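Local coordinates for GCN5-related N-acetyltransferase (Anabaena variabilis, PDB 2OZG), which binds coenzyme A and, as a GNAT-family enzyme, probably transfers acetyl groups to amine substrates, possibly aminoglycosides, at residues Q75-A80 and I113-L118; C138-P143 and A278-Q283; L156-L161 and Y202-G207; E307-L312 and K325-V330. One frame throughout, in Å; residues are numbered along the deposited sequence.

Interaction 1. Residues Q75-A80 and I113-L118; sequences QRVPMA and IPISVL. With ACT (acetate ion), chain B.
In the beta-alpha-beta unit of the N-terminal GNAT domain, Ala80 pairs with Ser116 across two parallel strands. Ala80 N donates to Ile115 O at 3.0 Å, nearly straight at 163°. Ala80 O is gripped twice from the other strand. Ser116 OG donates to it at 2.7 Å, and Val117 N approaches from above the carbonyl plane at 3.2 Å. The hydroxyl gets there because OG is anti to the backbone N (chi1 177°). Ile113 CG2 lies against Ala80 N and CB. On the opposite face of the strands, selenomethionine Met79 crosses Ile115 at about a right angle, with CG 3.8 Å from Ile115 CD1. Farther out, its SE reaches Val117 CB. Ile115 CG1 sits in the crowded position between its own N and C (chi1 53°), and it touches Pro78 O at 3.3 Å. That carbonyl oxygen is buried and has no polar partner. Ile115 CD1 also meets Val77 CG1, which packs on Pro114 CG as well. Arg76 holds an acetate ion, probably from the crystallisation liquor, at the guanidinium edge, with NH1 3.0 Å from acetate O and a weak bond from NH2. Arg76 NE forms a salt bridge with Asp183, and Ser116 OG is also hydrogen-bonded to Tyr131 OH. Helix 96-110 brings Ile108 onto Ala80, Ile113 and Ser116. Helix 293-299 packs on Val77, Pro114 and Ile115, while strands 58-72 and 279-290 touch Ile115 and Val117.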
loop_
_atom_site.group_PDB
_atom_site.type_symbol
_atom_site.label_atom_id
_atom_site.label_comp_id
_atom_site.label_asym_id
_atom_site.label_seq_id
_atom_site.Cartn_x
_atom_site.Cartn_y
_atom_site.Cartn_z
ATOM N N GLN A 75 29.939 -22.447 27.584
ATOM C CA GLN A 75 29.663 -22.898 28.935
ATOM C C GLN A 75 28.256 -22.466 29.273
ATOM O O GLN A 75 27.810 -21.400 28.855
ATOM C CB GLN A 75 30.627 -22.229 29.899
ATOM C CG GLN A 75 32.098 -22.625 29.693
ATOM C CD GLN A 75 32.352 -24.096 29.905
ATOM O OE1 GLN A 75 31.913 -24.693 30.896
ATOM N NE2 GLN A 75 33.044 -24.695 28.969
ATOM N N ARG A 76 27.541 -23.294 30.007
ATOM C CA ARG A 76 26.203 -22.939 30.398
ATOM C C ARG A 76 26.278 -22.051 31.647
ATOM O O ARG A 76 26.754 -22.490 32.681
ATOM C CB ARG A 76 25.398 -24.163 30.754
ATOM C CG ARG A 76 23.959 -23.869 31.055
ATOM C CD ARG A 76 23.416 -25.035 31.879
ATOM N NE ARG A 76 22.006 -24.900 32.239
ATOM C CZ ARG A 76 21.539 -24.350 33.360
ATOM N NH1 ARG A 76 22.338 -23.907 34.310
ATOM N NH2 ARG A 76 20.236 -24.326 33.562
ATOM N N VAL A 77 25.763 -20.831 31.547
ATOM C CA VAL A 77 25.696 -19.943 32.671
ATOM C C VAL A 77 24.243 -19.914 33.152
ATOM O O VAL A 77 23.343 -19.684 32.328
ATOM C CB VAL A 77 26.071 -18.541 32.222
ATOM C CG1 VAL A 77 26.120 -17.594 33.381
ATOM C CG2 VAL A 77 27.415 -18.572 31.451
ATOM N N PRO A 78 23.985 -20.210 34.443
ATOM C CA PRO A 78 22.608 -20.084 34.931
ATOM C C PRO A 78 22.061 -18.699 34.640
ATOM O O PRO A 78 22.757 -17.703 34.821
ATOM C CB PRO A 78 22.732 -20.308 36.425
ATOM C CG PRO A 78 23.978 -21.116 36.607
ATOM C CD PRO A 78 24.887 -20.664 35.511
HETATM N N MSE A 79 20.817 -18.653 34.194
HETATM C CA MSE A 79 20.199 -17.411 33.711
HETATM C C MSE A 79 18.749 -17.384 34.046
HETATM O O MSE A 79 18.071 -18.416 33.924
HETATM C CB MSE A 79 20.336 -17.388 32.194
HETATM C CG MSE A 79 20.057 -16.087 31.456
HETATM SE SE MSE A 79 18.198 -15.987 31.009
HETATM C CE MSE A 79 18.346 -16.643 29.293
ATOM N N ALA A 80 18.268 -16.220 34.495
ATOM C CA ALA A 80 16.855 -16.060 34.786
ATOM C C ALA A 80 16.205 -15.148 33.727
ATOM O O ALA A 80 16.543 -13.961 33.606
ATOM C CB ALA A 80 16.642 -15.531 36.177
ATOM N N ILE A 113 21.786 -16.780 40.793
ATOM C CA ILE A 113 21.722 -16.843 39.352
ATOM C C ILE A 113 22.430 -15.552 38.913
ATOM O O ILE A 113 22.016 -14.471 39.295
ATOM C CB ILE A 113 20.282 -16.931 38.883
ATOM C CG1 ILE A 113 19.747 -18.339 39.155
ATOM C CG2 ILE A 113 20.238 -16.602 37.405
ATOM C CD1 ILE A 113 18.252 -18.412 39.181
ATOM N N PRO A 114 23.560 -15.676 38.193
ATOM C CA PRO A 114 24.388 -14.518 37.888
ATOM C C PRO A 114 24.020 -13.583 36.789
ATOM O O PRO A 114 24.646 -12.504 36.723
ATOM C CB PRO A 114 25.721 -15.154 37.507
ATOM C CG PRO A 114 25.343 -16.412 36.886
ATOM C CD PRO A 114 24.152 -16.911 37.646
ATOM N N ILE A 115 23.136 -14.011 35.867
ATOM C CA ILE A 115 22.667 -13.169 34.756
ATOM C C ILE A 115 21.165 -13.338 34.531
ATOM O O ILE A 115 20.557 -14.314 34.992
ATOM C CB ILE A 115 23.385 -13.438 33.450
ATOM C CG1 ILE A 115 23.314 -14.920 33.128
ATOM C CG2 ILE A 115 24.887 -13.040 33.547
ATOM C CD1 ILE A 115 23.724 -15.231 31.709
ATOM N N SER A 116 20.573 -12.347 33.882
ATOM C CA SER A 116 19.141 -12.315 33.596
ATOM C C SER A 116 19.001 -11.656 32.225
ATOM O O SER A 116 19.742 -10.748 31.895
ATOM C CB SER A 116 18.366 -11.529 34.638
ATOM O OG SER A 116 16.951 -11.410 34.354
ATOM N N VAL A 117 18.062 -12.153 31.440
ATOM C CA VAL A 117 17.813 -11.684 30.085
ATOM C C VAL A 117 16.288 -11.460 29.867
ATOM O O VAL A 117 15.456 -12.168 30.475
ATOM C CB VAL A 117 18.336 -12.736 29.072
ATOM C CG1 VAL A 117 17.851 -12.456 27.580
ATOM C CG2 VAL A 117 19.832 -12.813 29.152
ATOM N N LEU A 118 15.963 -10.515 28.981
ATOM C CA LEU A 118 14.598 -10.159 28.602
ATOM C C LEU A 118 14.594 -9.365 27.307
ATOM O O LEU A 118 15.596 -8.760 26.909
ATOM C CB LEU A 118 13.896 -9.340 29.722
ATOM C CG LEU A 118 14.541 -8.045 30.240
ATOM C CD1 LEU A 118 14.323 -6.876 29.313
ATOM C CD2 LEU A 118 13.953 -7.710 31.588
HETATM C C ACT B . 19.441 -23.050 36.672
HETATM O O ACT B . 20.669 -23.429 36.787
HETATM O OXT ACT B . 18.583 -23.923 36.314
HETATM C CH3 ACT B . 18.983 -21.632 36.936
#

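Interaction 2. Residues C138-P143 and A278-Q283; sequences CVWEIP and ATIRSQ
The indole of Trp140 has Ile280 CG1 over one face, 3.5 Å from the centroid of the six-membered ring. This is a CH-pi contact only 10° off the ring normal. Ile280 CG1 also touches Cys138 SG, at 3.6 Å. Trp261 meets the indole too, with planes about 25° apart, and Trp140 NE1 is hydrogen-bonded to Ser264 O. An alanine at Trp140 would probably leave Ile280 without its aromatic cover and Ser264 O without this donor. The second flat group is the Arg281 guanidinium. Glu141 OE1 lies at its edge, near its plane, in a salt bridge of 2.8 Å to NH1. The carboxylate is turned 42° from the guanidinium and is met from above its own plane. Glu141 OE2 has its own partner, Lys258. Glu141 CG comes 3.2 Å from Thr279 OG1, which is also linked to a water. Glu141 and Thr279 exchange two backbone bonds, and Val139 N donates to Ser282 O at 2.7 Å. Gln283 of a second subunit packs on Trp140 and Ile280, so this face reaches a subunit boundary. Val139 O receives Arg281 N at 2.7 Å and, weakly, Ser282 N at 3.3 Å. Both residues therefore face Val139, and the register shifts by one. This is a classic beta bulge in the antiparallel pairing of strands 132-143 and 279-290.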
loop_
_atom_site.group_PDB
_atom_site.type_symbol
_atom_site.label_atom_id
_atom_site.label_comp_id
_atom_site.label_asym_id
_atom_site.label_seq_id
_atom_site.Cartn_x
_atom_site.Cartn_y
_atom_site.Cartn_z
ATOM N N CYS A 138 16.623 -11.942 14.981
ATOM C CA CYS A 138 16.407 -11.434 13.626
ATOM C C CYS A 138 15.524 -12.412 12.879
ATOM O O CYS A 138 15.803 -13.624 12.880
ATOM C CB CYS A 138 17.762 -11.358 12.914
ATOM S SG CYS A 138 17.721 -10.574 11.423
ATOM N N VAL A 139 14.489 -11.878 12.251
ATOM C CA VAL A 139 13.592 -12.638 11.407
ATOM C C VAL A 139 13.917 -12.304 9.965
ATOM O O VAL A 139 13.875 -11.159 9.552
ATOM C CB VAL A 139 12.097 -12.329 11.695
ATOM C CG1 VAL A 139 11.245 -13.140 10.753
ATOM C CG2 VAL A 139 11.774 -12.731 13.113
ATOM N N TRP A 140 14.326 -13.343 9.242
ATOM C CA TRP A 140 14.641 -13.265 7.850
ATOM C C TRP A 140 13.483 -13.741 7.016
ATOM O O TRP A 140 12.727 -14.558 7.464
ATOM C CB TRP A 140 15.832 -14.180 7.546
ATOM C CG TRP A 140 17.116 -13.609 8.040
ATOM C CD1 TRP A 140 17.606 -13.700 9.289
ATOM C CD2 TRP A 140 18.051 -12.814 7.286
ATOM N NE1 TRP A 140 18.800 -13.041 9.364
ATOM C CE2 TRP A 140 19.108 -12.496 8.147
ATOM C CE3 TRP A 140 18.113 -12.393 5.972
ATOM C CZ2 TRP A 140 20.218 -11.725 7.742
ATOM C CZ3 TRP A 140 19.239 -11.643 5.549
ATOM C CH2 TRP A 140 20.270 -11.321 6.456
ATOM N N GLU A 141 13.381 -13.264 5.781
ATOM C CA GLU A 141 12.342 -13.756 4.909
ATOM C C GLU A 141 12.915 -13.933 3.538
ATOM O O GLU A 141 13.865 -13.233 3.185
ATOM C CB GLU A 141 11.165 -12.775 4.808
ATOM C CG GLU A 141 11.430 -11.546 4.025
ATOM C CD GLU A 141 10.149 -10.731 3.845
ATOM O OE1 GLU A 141 9.628 -10.276 4.874
ATOM O OE2 GLU A 141 9.676 -10.559 2.679
ATOM N N ILE A 142 12.305 -14.807 2.743
ATOM C CA ILE A 142 12.779 -15.028 1.395
ATOM C C ILE A 142 11.716 -15.617 0.502
ATOM O O ILE A 142 10.914 -16.457 0.961
ATOM C CB ILE A 142 13.984 -15.990 1.450
ATOM C CG1 ILE A 142 14.641 -16.148 0.092
ATOM C CG2 ILE A 142 13.579 -17.398 1.957
ATOM C CD1 ILE A 142 15.940 -16.939 0.151
ATOM N N PRO A 143 11.687 -15.188 -0.788
ATOM C CA PRO A 143 10.780 -15.861 -1.711
ATOM C C PRO A 143 11.263 -17.291 -2.004
ATOM O O PRO A 143 12.448 -17.523 -2.343
ATOM C CB PRO A 143 10.751 -14.957 -2.940
ATOM C CG PRO A 143 11.951 -14.026 -2.829
ATOM C CD PRO A 143 12.404 -14.046 -1.402
ATOM N N ALA A 278 17.307 -12.917 0.242
ATOM C CA ALA A 278 16.713 -12.919 1.557
ATOM C C ALA A 278 16.787 -11.533 2.160
ATOM O O ALA A 278 17.744 -10.827 1.922
ATOM C CB ALA A 278 17.432 -13.915 2.441
ATOM N N THR A 279 15.787 -11.120 2.933
ATOM C CA THR A 279 15.871 -9.817 3.589
ATOM C C THR A 279 15.536 -9.949 5.049
ATOM O O THR A 279 14.898 -10.914 5.464
ATOM C CB THR A 279 14.876 -8.817 2.959
ATOM O OG1 THR A 279 13.594 -9.393 2.957
ATOM C CG2 THR A 279 15.215 -8.555 1.529
ATOM N N ILE A 280 15.914 -8.942 5.822
ATOM C CA ILE A 280 15.599 -8.936 7.214
ATOM C C ILE A 280 14.217 -8.306 7.360
ATOM O O ILE A 280 14.013 -7.207 6.950
ATOM C CB ILE A 280 16.688 -8.202 8.051
ATOM C CG1 ILE A 280 17.918 -9.110 8.169
ATOM C CG2 ILE A 280 16.193 -7.861 9.396
ATOM C CD1 ILE A 280 19.162 -8.423 8.755
ATOM N N ARG A 281 13.264 -9.073 7.900
ATOM C CA ARG A 281 11.900 -8.640 8.082
ATOM C C ARG A 281 11.809 -7.832 9.364
ATOM O O ARG A 281 11.089 -6.860 9.431
ATOM C CB ARG A 281 11.035 -9.886 8.178
ATOM C CG ARG A 281 9.544 -9.704 8.342
ATOM C CD ARG A 281 8.982 -11.147 8.341
ATOM N NE ARG A 281 7.536 -11.306 8.393
ATOM C CZ ARG A 281 6.730 -11.281 7.332
ATOM N NH1 ARG A 281 7.214 -11.063 6.108
ATOM N NH2 ARG A 281 5.425 -11.456 7.513
ATOM N N SER A 282 12.505 -8.275 10.411
ATOM C CA SER A 282 12.528 -7.537 11.658
ATOM C C SER A 282 13.668 -8.038 12.512
ATOM O O SER A 282 14.227 -9.157 12.312
ATOM C CB SER A 282 11.233 -7.727 12.444
ATOM O OG SER A 282 11.009 -9.102 12.650
ATOM N N GLN A 283 14.062 -7.190 13.437
ATOM C CA GLN A 283 15.100 -7.552 14.382
ATOM C C GLN A 283 14.816 -6.921 15.726
ATOM O O GLN A 283 14.031 -5.961 15.853
ATOM C CB GLN A 283 16.444 -7.082 13.892
ATOM C CG GLN A 283 16.537 -5.583 13.852
ATOM C CD GLN A 283 17.888 -5.131 13.458
ATOM O OE1 GLN A 283 18.864 -5.333 14.200
ATOM N NE2 GLN A 283 17.977 -4.481 12.297
HETATM O O HOH W 1 13.250 -11.083 0.601
#

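Interaction 3. Residues L156-L161 and Y202-G207; sequences LEPVVL and YSYLIG
Tyr204 lies with one ring face under Pro158. Pro158 CA is 3.8 Å above the ring plane, offset toward the rim. Pro158 CB makes a CH-pi contact, 4.2 Å from the ring centroid and 22° off its normal, while CD approaches Tyr204 CE2. Leu156 sits on the same face of the strands. Its CD2 is 3.9 Å from both Tyr204 CB and Ile206 CG1. It crosses the tyrosine at about a right angle but runs side by side with the isoleucine. These residues belong to an antiparallel pair, strands 156-158 and 202-206, in the part of the chain that holds the second GNAT-like domain. Glu157 and Leu205 exchange two backbone bonds, each 3.0 Å between N and O of the two residues. Val159 N donates to Ser203 O. Beyond the strand, Val159 crosses Leu205, with CG2 3.7 Å from Leu205 CG. The chi1 of -62° turns Val159 CG1 anti to its carbonyl carbon, and CG1 still reaches Leu205 CD1. Leu161 CB meets Ser203 OG at 3.6 Å. Phe167 of helix 165-177 touches Val159, Leu161 and Ser203. Phe248 of helix 239-250 meets Leu156 and the Tyr204 ring. Tyr204 OH is hydrogen-bonded to Gln29 and Glu90 of a third subunit.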
loop_
_atom_site.group_PDB
_atom_site.type_symbol
_atom_site.label_atom_id
_atom_site.label_comp_id
_atom_site.label_asym_id
_atom_site.label_seq_id
_atom_site.Cartn_x
_atom_site.Cartn_y
_atom_site.Cartn_z
ATOM N N LEU A 156 14.684 -36.082 4.894
ATOM C CA LEU A 156 13.883 -35.485 5.930
ATOM C C LEU A 156 12.771 -36.452 6.254
ATOM O O LEU A 156 12.296 -37.157 5.376
ATOM C CB LEU A 156 13.311 -34.132 5.510
ATOM C CG LEU A 156 14.350 -33.044 5.742
ATOM C CD1 LEU A 156 15.132 -32.849 4.507
ATOM C CD2 LEU A 156 13.691 -31.791 6.194
ATOM N N GLU A 157 12.378 -36.452 7.519
ATOM C CA GLU A 157 11.396 -37.355 8.065
ATOM C C GLU A 157 10.473 -36.616 9.028
ATOM O O GLU A 157 10.962 -35.992 9.924
ATOM C CB GLU A 157 12.129 -38.423 8.852
ATOM C CG GLU A 157 11.230 -39.520 9.333
ATOM C CD GLU A 157 11.917 -40.475 10.311
ATOM O OE1 GLU A 157 13.151 -40.352 10.523
ATOM O OE2 GLU A 157 11.208 -41.331 10.868
ATOM N N PRO A 158 9.137 -36.688 8.833
ATOM C CA PRO A 158 8.269 -36.058 9.802
ATOM C C PRO A 158 8.245 -36.865 11.081
ATOM O O PRO A 158 8.206 -38.068 11.029
ATOM C CB PRO A 158 6.911 -36.112 9.125
ATOM C CG PRO A 158 6.988 -37.392 8.251
ATOM C CD PRO A 158 8.371 -37.308 7.721
ATOM N N VAL A 159 8.343 -36.192 12.212
ATOM C CA VAL A 159 8.374 -36.810 13.511
ATOM C C VAL A 159 7.521 -35.979 14.444
ATOM O O VAL A 159 7.197 -34.836 14.152
ATOM C CB VAL A 159 9.801 -36.889 14.061
ATOM C CG1 VAL A 159 10.668 -37.767 13.136
ATOM C CG2 VAL A 159 10.404 -35.483 14.190
ATOM N N VAL A 160 7.170 -36.549 15.585
ATOM C CA VAL A 160 6.397 -35.809 16.562
ATOM C C VAL A 160 7.373 -35.033 17.436
ATOM O O VAL A 160 8.405 -35.593 17.861
ATOM C CB VAL A 160 5.583 -36.754 17.462
ATOM C CG1 VAL A 160 4.840 -35.948 18.533
ATOM C CG2 VAL A 160 4.630 -37.570 16.625
ATOM N N LEU A 161 7.047 -33.762 17.700
ATOM C CA LEU A 161 7.869 -32.909 18.549
ATOM C C LEU A 161 7.698 -33.183 20.034
ATOM O O LEU A 161 8.692 -33.402 20.728
ATOM C CB LEU A 161 7.568 -31.423 18.306
ATOM C CG LEU A 161 8.261 -30.384 19.204
ATOM C CD1 LEU A 161 9.774 -30.501 19.108
ATOM C CD2 LEU A 161 7.806 -28.898 18.909
ATOM N N TYR A 202 4.352 -28.587 11.975
ATOM C CA TYR A 202 5.136 -29.560 11.225
ATOM C C TYR A 202 6.541 -29.592 11.856
ATOM O O TYR A 202 7.139 -28.546 12.210
ATOM C CB TYR A 202 5.177 -29.136 9.741
ATOM C CG TYR A 202 3.823 -29.117 9.112
ATOM C CD1 TYR A 202 3.225 -30.310 8.675
ATOM C CD2 TYR A 202 3.105 -27.950 8.994
ATOM C CE1 TYR A 202 1.975 -30.321 8.140
ATOM C CE2 TYR A 202 1.811 -27.951 8.450
ATOM C CZ TYR A 202 1.270 -29.125 8.008
ATOM O OH TYR A 202 0.011 -29.142 7.468
ATOM N N SER A 203 7.058 -30.785 11.998
ATOM C CA SER A 203 8.377 -31.054 12.586
ATOM C C SER A 203 9.044 -32.178 11.788
ATOM O O SER A 203 8.441 -33.239 11.563
ATOM C CB SER A 203 8.176 -31.583 13.995
ATOM O OG SER A 203 7.645 -30.612 14.818
ATOM N N TYR A 204 10.274 -31.954 11.349
ATOM C CA TYR A 204 11.014 -32.928 10.573
ATOM C C TYR A 204 12.401 -33.012 11.163
ATOM O O TYR A 204 12.938 -31.997 11.593
ATOM C CB TYR A 204 11.155 -32.400 9.120
ATOM C CG TYR A 204 9.890 -32.534 8.307
ATOM C CD1 TYR A 204 8.829 -31.651 8.478
ATOM C CD2 TYR A 204 9.770 -33.518 7.333
ATOM C CE1 TYR A 204 7.706 -31.773 7.755
ATOM C CE2 TYR A 204 8.607 -33.663 6.591
ATOM C CZ TYR A 204 7.580 -32.810 6.824
ATOM O OH TYR A 204 6.457 -32.928 6.051
ATOM N N LEU A 205 12.974 -34.192 11.117
ATOM C CA LEU A 205 14.380 -34.429 11.425
ATOM C C LEU A 205 15.078 -34.452 10.077
ATOM O O LEU A 205 14.507 -34.927 9.078
ATOM C CB LEU A 205 14.636 -35.775 12.081
ATOM C CG LEU A 205 14.029 -35.994 13.472
ATOM C CD1 LEU A 205 14.337 -37.429 14.010
ATOM C CD2 LEU A 205 14.412 -34.898 14.512
ATOM N N ILE A 206 16.301 -33.917 10.062
ATOM C CA ILE A 206 17.171 -33.934 8.901
ATOM C C ILE A 206 18.262 -34.936 9.197
ATOM O O ILE A 206 18.967 -34.811 10.190
ATOM C CB ILE A 206 17.864 -32.565 8.674
ATOM C CG1 ILE A 206 16.821 -31.484 8.476
ATOM C CG2 ILE A 206 18.745 -32.622 7.428
ATOM C CD1 ILE A 206 17.328 -30.077 8.540
ATOM N N GLY A 207 18.391 -35.933 8.341
ATOM C CA GLY A 207 19.444 -36.917 8.445
ATOM C C GLY A 207 19.023 -38.292 8.054
ATOM O O GLY A 207 17.811 -38.557 7.855
#

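Interaction 4. Residues E307-L312 and K325-V330; sequences EAELHL and KFILSV
His311 and Ile327 both turn their CG or CG1 anti to the carbonyl carbon (chi1 -68° and -54°), and the two side chains run side by side. Ile327 CG1 lies over the centre of the imidazole, 3.9 Å from its centroid, in a CH-pi contact. Ile327 CD1 touches His311 CE1. Glu309 passes obliquely over the same isoleucine, and its CG approaches Ile327 CG2 doubtfully close. His311 NE2 donates to Glu309 OE1 at 2.9 Å and 176°, in the plane of the ring but tilted out of the carboxylate plane on its anti side. At the other ring nitrogen, ND1 is hydrogen-bonded to Lys342 N, so the imidazole is fixed at both nitrogens. An alanine at His311 would probably leave Glu309 OE1 without its ring donor and Ile327 without a flat surface to pack on. Six backbone bonds join the strands through Ala308-Val330, Leu310-Leu328 and Leu312-Phe326. This is a beta hairpin in the sterol carrier protein domain. Leu310, Leu312, Phe326 and Leu328 occupy the opposite face. Helix 375-385 packs on Leu310 and Leu328, and helix 293-299 on Leu312, Phe326 and Leu328. Strand 334-339 pairs beside 324-331, and strand 345-348 beside 308-315.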
loop_
_atom_site.group_PDB
_atom_site.type_symbol
_atom_site.label_atom_id
_atom_site.label_comp_id
_atom_site.label_asym_id
_atom_site.label_seq_id
_atom_site.Cartn_x
_atom_site.Cartn_y
_atom_site.Cartn_z
ATOM N N GLU A 307 45.748 -15.312 27.564
ATOM C CA GLU A 307 46.219 -15.325 28.941
ATOM C C GLU A 307 46.311 -13.854 29.310
ATOM O O GLU A 307 47.198 -13.137 28.820
ATOM C CB GLU A 307 47.538 -16.074 29.092
ATOM C CG GLU A 307 47.966 -16.238 30.540
ATOM C CD GLU A 307 49.222 -17.103 30.702
ATOM O OE1 GLU A 307 49.501 -17.940 29.814
ATOM O OE2 GLU A 307 49.929 -16.940 31.713
ATOM N N ALA A 308 45.391 -13.396 30.153
ATOM C CA ALA A 308 45.351 -11.989 30.502
ATOM C C ALA A 308 44.668 -11.746 31.801
ATOM O O ALA A 308 43.775 -12.487 32.189
ATOM C CB ALA A 308 44.624 -11.219 29.445
ATOM N N GLU A 309 45.078 -10.662 32.446
ATOM C CA GLU A 309 44.482 -10.202 33.665
ATOM C C GLU A 309 43.858 -8.818 33.381
ATOM O O GLU A 309 44.564 -7.874 33.031
ATOM C CB GLU A 309 45.574 -10.100 34.682
ATOM C CG GLU A 309 45.155 -10.052 36.078
ATOM C CD GLU A 309 46.374 -10.078 36.985
ATOM O OE1 GLU A 309 46.928 -8.992 37.245
ATOM O OE2 GLU A 309 46.758 -11.182 37.444
ATOM N N LEU A 310 42.555 -8.699 33.511
ATOM C CA LEU A 310 41.898 -7.429 33.272
ATOM C C LEU A 310 41.415 -6.838 34.587
ATOM O O LEU A 310 40.672 -7.488 35.313
ATOM C CB LEU A 310 40.721 -7.596 32.254
ATOM C CG LEU A 310 39.973 -6.325 31.836
ATOM C CD1 LEU A 310 40.896 -5.262 31.259
ATOM C CD2 LEU A 310 38.919 -6.686 30.845
ATOM N N HIS A 311 41.842 -5.613 34.900
ATOM C CA HIS A 311 41.488 -4.959 36.178
ATOM C C HIS A 311 40.299 -4.025 35.973
ATOM O O HIS A 311 40.426 -2.922 35.457
ATOM C CB HIS A 311 42.695 -4.221 36.787
ATOM C CG HIS A 311 43.791 -5.115 37.272
ATOM N ND1 HIS A 311 44.500 -4.857 38.422
ATOM C CD2 HIS A 311 44.281 -6.278 36.784
ATOM C CE1 HIS A 311 45.406 -5.800 38.599
ATOM N NE2 HIS A 311 45.282 -6.682 37.623
ATOM N N LEU A 312 39.144 -4.484 36.418
ATOM C CA LEU A 312 37.862 -3.804 36.196
ATOM C C LEU A 312 37.448 -2.961 37.372
ATOM O O LEU A 312 37.824 -3.246 38.534
ATOM C CB LEU A 312 36.755 -4.857 36.065
ATOM C CG LEU A 312 36.805 -5.903 34.934
ATOM C CD1 LEU A 312 35.911 -7.116 35.242
ATOM C CD2 LEU A 312 36.340 -5.228 33.647
ATOM N N LYS A 325 36.097 -2.917 42.573
ATOM C CA LYS A 325 37.167 -3.333 41.686
ATOM C C LYS A 325 37.317 -4.846 41.716
ATOM O O LYS A 325 37.223 -5.437 42.759
ATOM C CB LYS A 325 38.469 -2.676 42.072
ATOM C CG LYS A 325 38.511 -1.153 41.904
ATOM C CD LYS A 325 39.795 -0.683 42.575
ATOM C CE LYS A 325 40.150 0.735 42.257
ATOM N NZ LYS A 325 41.488 1.062 42.899
ATOM N N PHE A 326 37.491 -5.435 40.542
ATOM C CA PHE A 326 37.609 -6.866 40.345
ATOM C C PHE A 326 38.763 -7.114 39.343
ATOM O O PHE A 326 38.948 -6.366 38.348
ATOM C CB PHE A 326 36.294 -7.457 39.747
ATOM C CG PHE A 326 35.068 -7.201 40.577
ATOM C CD1 PHE A 326 34.306 -6.045 40.385
ATOM C CD2 PHE A 326 34.666 -8.115 41.557
ATOM C CE1 PHE A 326 33.187 -5.777 41.184
ATOM C CE2 PHE A 326 33.535 -7.855 42.354
ATOM C CZ PHE A 326 32.799 -6.689 42.169
ATOM N N ILE A 327 39.541 -8.143 39.620
ATOM C CA ILE A 327 40.527 -8.619 38.670
ATOM C C ILE A 327 39.969 -9.885 38.014
ATOM O O ILE A 327 39.676 -10.867 38.686
ATOM C CB ILE A 327 41.864 -8.965 39.327
ATOM C CG1 ILE A 327 42.356 -7.762 40.136
ATOM C CG2 ILE A 327 42.829 -9.421 38.256
ATOM C CD1 ILE A 327 43.623 -8.027 41.001
ATOM N N LEU A 328 39.805 -9.832 36.703
ATOM C CA LEU A 328 39.435 -10.988 35.899
ATOM C C LEU A 328 40.721 -11.586 35.333
ATOM O O LEU A 328 41.390 -10.931 34.517
ATOM C CB LEU A 328 38.586 -10.522 34.720
ATOM C CG LEU A 328 38.155 -11.549 33.720
ATOM C CD1 LEU A 328 37.354 -12.657 34.384
ATOM C CD2 LEU A 328 37.373 -10.842 32.625
ATOM N N SER A 329 41.083 -12.801 35.742
ATOM C CA SER A 329 42.298 -13.448 35.212
ATOM C C SER A 329 41.853 -14.593 34.354
ATOM O O SER A 329 41.167 -15.503 34.830
ATOM C CB SER A 329 43.217 -14.019 36.331
ATOM O OG SER A 329 43.586 -12.977 37.201
ATOM N N VAL A 330 42.218 -14.545 33.087
ATOM C CA VAL A 330 41.821 -15.572 32.104
ATOM C C VAL A 330 43.029 -16.382 31.604
ATOM O O VAL A 330 44.094 -15.847 31.270
ATOM C CB VAL A 330 41.037 -14.919 30.908
ATOM C CG1 VAL A 330 40.611 -15.959 29.881
ATOM C CG2 VAL A 330 39.785 -14.190 31.416
#

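In the fold
From the N terminus, interaction 1 closes first, bringing together strands 75-87 and 115-118, which helix 96-110 connects, in the first GNAT domain. Interaction 2 then opens and spans 134 intervening residues, joining strand 132-143 to strand 279-290. Interaction 3 is nested inside that loop and pairs strands 156-158 and 202-206 in the second GNAT-like part. Strand 279-290 also runs beside 115-118, so it links interactions 1 and 2, whose centres are about 28 Å apart. Interaction 4 follows in series, as a short hairpin in the sterol carrier protein domain. Its centre is about 46 Å from that of interaction 3, on the opposite side of the chain's centre.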